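Local coordinates for protein imine reductase (Bacillus cereus, PDB 4D3D) that uses NADPH to reduce cyclic imines such as 2-methylpyrroline to the S amine, probably binding the cofactor through its Rossmann-type N-terminal domain, at residues Tyr88-Met91 against Tyr92-Glu96. Residues are numbered along the deposited sequence; the frame is centred on the assembly and turned at random.
Sequences YNVM and YSILE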
ATOM      1  N   TYR B  88      -3.546 -21.810  18.107  1.00 25.67           N
ATOM      2  CA  TYR B  88      -2.795 -22.196  19.316  1.00 30.63           C
ATOM      3  C   TYR B  88      -3.655 -22.776  20.423  1.00 29.87           C
ATOM      4  O   TYR B  88      -3.161 -23.653  21.239  1.00 25.07           O
ATOM      5  CB  TYR B  88      -2.014 -20.999  19.905  1.00 35.50           C
ATOM      6  CG  TYR B  88      -0.708 -20.725  19.218  1.00 33.80           C
ATOM      7  CD1 TYR B  88      -0.634 -19.997  18.010  1.00 33.16           C
ATOM      8  CD2 TYR B  88       0.493 -21.215  19.775  1.00 34.07           C
ATOM      9  CE1 TYR B  88       0.588 -19.771  17.386  1.00 36.15           C
ATOM     10  CE2 TYR B  88       1.703 -20.968  19.167  1.00 32.02           C
ATOM     11  CZ  TYR B  88       1.771 -20.256  18.016  1.00 31.98           C
ATOM     12  OH  TYR B  88       3.009 -20.150  17.409  1.00 30.29           O
ATOM     13  N   ASN B  89      -4.936 -22.382  20.484  1.00 24.38           N
ATOM     14  CA  ASN B  89      -5.803 -23.037  21.473  1.00 26.52           C
ATOM     15  C   ASN B  89      -5.888 -24.561  21.370  1.00 24.25           C
ATOM     16  O   ASN B  89      -6.080 -25.241  22.421  1.00 24.91           O
ATOM     17  CB  ASN B  89      -7.196 -22.427  21.519  1.00 30.26           C
ATOM     18  CG  ASN B  89      -7.129 -21.049  22.098  1.00 34.46           C
ATOM     19  OD1 ASN B  89      -6.130 -20.693  22.762  1.00 39.80           O
ATOM     20  ND2 ASN B  89      -8.086 -20.246  21.779  1.00 41.61           N
ATOM     21  N   VAL B  90      -5.786 -25.059  20.154  1.00 21.35           N
ATOM     22  CA  VAL B  90      -5.862 -26.496  19.888  1.00 21.10           C
ATOM     23  C   VAL B  90      -4.609 -27.078  20.592  1.00 20.31           C
ATOM     24  O   VAL B  90      -4.690 -28.110  21.198  1.00 20.88           O
ATOM     25  CB  VAL B  90      -5.846 -26.890  18.395  1.00 23.35           C
ATOM     26  CG1 VAL B  90      -5.809 -28.396  18.233  1.00 24.18           C
ATOM     27  CG2 VAL B  90      -7.098 -26.339  17.681  1.00 24.39           C
ATOM     28  N   MET B  91      -3.445 -26.431  20.443  1.00 19.27           N
ATOM     29  CA  MET B  91      -2.220 -26.938  21.107  1.00 17.68           C
ATOM     30  C   MET B  91      -2.385 -27.180  22.580  1.00 16.95           C
ATOM     31  O   MET B  91      -2.070 -28.265  23.083  1.00 18.40           O
ATOM     32  CB  MET B  91      -0.982 -26.029  20.850  1.00 19.93           C
ATOM     33  CG  MET B  91       0.282 -26.673  21.290  1.00 22.67           C
ATOM     34  SD  MET B  91       1.664 -25.568  21.754  1.00 28.96           S
ATOM     35  CE  MET B  91       1.025 -24.789  23.186  1.00 27.30           C
ATOM     36  N   TYR B  92      -2.881 -26.188  23.273  1.00 17.88           N
ATOM     37  CA  TYR B  92      -3.127 -26.347  24.675  1.00 17.78           C
ATOM     38  C   TYR B  92      -4.102 -27.460  24.944  1.00 18.74           C
ATOM     39  O   TYR B  92      -3.954 -28.237  25.927  1.00 17.71           O
ATOM     40  CB  TYR B  92      -3.635 -25.091  25.300  1.00 19.95           C
ATOM     41  CG  TYR B  92      -2.594 -23.975  25.265  1.00 17.90           C
ATOM     42  CD1 TYR B  92      -1.454 -24.032  26.017  1.00 18.68           C
ATOM     43  CD2 TYR B  92      -2.756 -22.894  24.421  1.00 18.93           C
ATOM     44  CE1 TYR B  92      -0.486 -23.021  25.969  1.00 20.58           C
ATOM     45  CE2 TYR B  92      -1.806 -21.867  24.385  1.00 18.02           C
ATOM     46  CZ  TYR B  92      -0.681 -21.927  25.133  1.00 20.73           C
ATOM     47  OH  TYR B  92       0.254 -20.914  25.098  1.00 19.60           O
ATOM     48  N   SER B  93      -5.178 -27.521  24.139  1.00 18.73           N
ATOM     49  CA  SER B  93      -6.240 -28.502  24.420  1.00 19.81           C
ATOM     50  C   SER B  93      -5.671 -29.911  24.376  1.00 17.06           C
ATOM     51  O   SER B  93      -6.010 -30.767  25.176  1.00 19.71           O
ATOM     52  CB  SER B  93      -7.366 -28.287  23.359  1.00 20.50           C
ATOM     53  OG  SER B  93      -8.398 -29.277  23.561  1.00 27.64           O
ATOM     54  N   ILE B  94      -4.882 -30.215  23.369  1.00 14.89           N
ATOM     55  CA  ILE B  94      -4.387 -31.588  23.204  1.00 16.41           C
ATOM     56  C   ILE B  94      -3.134 -31.903  24.053  1.00 16.68           C
ATOM     57  O   ILE B  94      -2.924 -33.060  24.444  1.00 17.77           O
ATOM     58  CB  ILE B  94      -4.155 -31.972  21.720  1.00 20.48           C
ATOM     59  CG1 ILE B  94      -3.039 -31.181  21.107  1.00 20.02           C
ATOM     60  CG2 ILE B  94      -5.427 -31.835  20.831  1.00 22.33           C
ATOM     61  CD1 ILE B  94      -2.611 -31.615  19.776  1.00 19.99           C
ATOM     62  N   LEU B  95      -2.286 -30.900  24.321  1.00 16.39           N
ATOM     63  CA  LEU B  95      -1.045 -31.170  25.083  1.00 14.09           C
ATOM     64  C   LEU B  95      -1.121 -30.977  26.582  1.00 13.96           C
ATOM     65  O   LEU B  95      -0.413 -31.695  27.321  1.00 17.21           O
ATOM     66  CB  LEU B  95       0.111 -30.306  24.523  1.00 14.50           C
ATOM     67  CG  LEU B  95       0.524 -30.466  23.089  1.00 15.06           C
ATOM     68  CD1 LEU B  95       1.766 -29.653  22.770  1.00 17.86           C
ATOM     69  CD2 LEU B  95       0.711 -31.911  22.734  1.00 17.75           C
ATOM     70  N   GLU B  96      -1.975 -30.094  27.089  1.00 14.57           N
ATOM     71  CA  GLU B  96      -2.070 -29.827  28.554  1.00 18.66           C
ATOM     72  C   GLU B  96      -2.319 -31.127  29.311  1.00 19.56           C
ATOM     73  O   GLU B  96      -1.655 -31.375  30.356  1.00 16.98           O
ATOM     74  CB  GLU B  96      -3.110 -28.746  28.930  1.00 20.72           C
ATOM     75  CG  GLU B  96      -3.082 -28.308  30.435  1.00 24.98           C
ATOM     76  CD  GLU B  96      -3.778 -29.295  31.367  1.00 29.64           C
ATOM     77  OE1 GLU B  96      -4.700 -30.002  30.883  1.00 33.41           O
ATOM     78  OE2 GLU B  96      -3.324 -29.452  32.553  1.00 31.55           O
TER
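Met-91 and Leu-95, one turn apart on an alpha-helix, are joined through both backbone and side chain. Leu-95 N donates to Met-91 O at 2.9 Å, and Met-91 CG meets Leu-95 CD1 at 3.6 Å; both residues are buried, so apolar chains suit their place. Three more i to i+4 bonds continue the ladder: the carbonyls of Tyr-88, Asn-89 and Val-90 accept from Tyr-92, Ser-93 and Ile-94. The first is the longest, 3.3 Å from Tyr-92 N to Tyr-88 O, and Glu-96 N closes on Tyr-92 O. Asn-89 suits the exposed side: its N donates to Asp-87 OD1, and its OD1 accepts a weak bond from Lys-117 NZ.

An unbranched methionine can fold over a neighbouring ring. With chi3 turned to 66°, the Met-91 chain bends and sets CE over one face of Tyr-92, 3.8 Å from the ring centroid, a CH-pi contact; SD stands farther above that face, a Met-aromatic arrangement. Tyr-92 also meets Trp-124 edge-to-face.

The helix lies in the crossover of a beta-alpha-beta unit, between parallel strands 80-83 and 106-109. Met-91 packs on Leu-85 and Asn-109, while Tyr-88 and Tyr-92 lean on Ala-121 of helix 115-127.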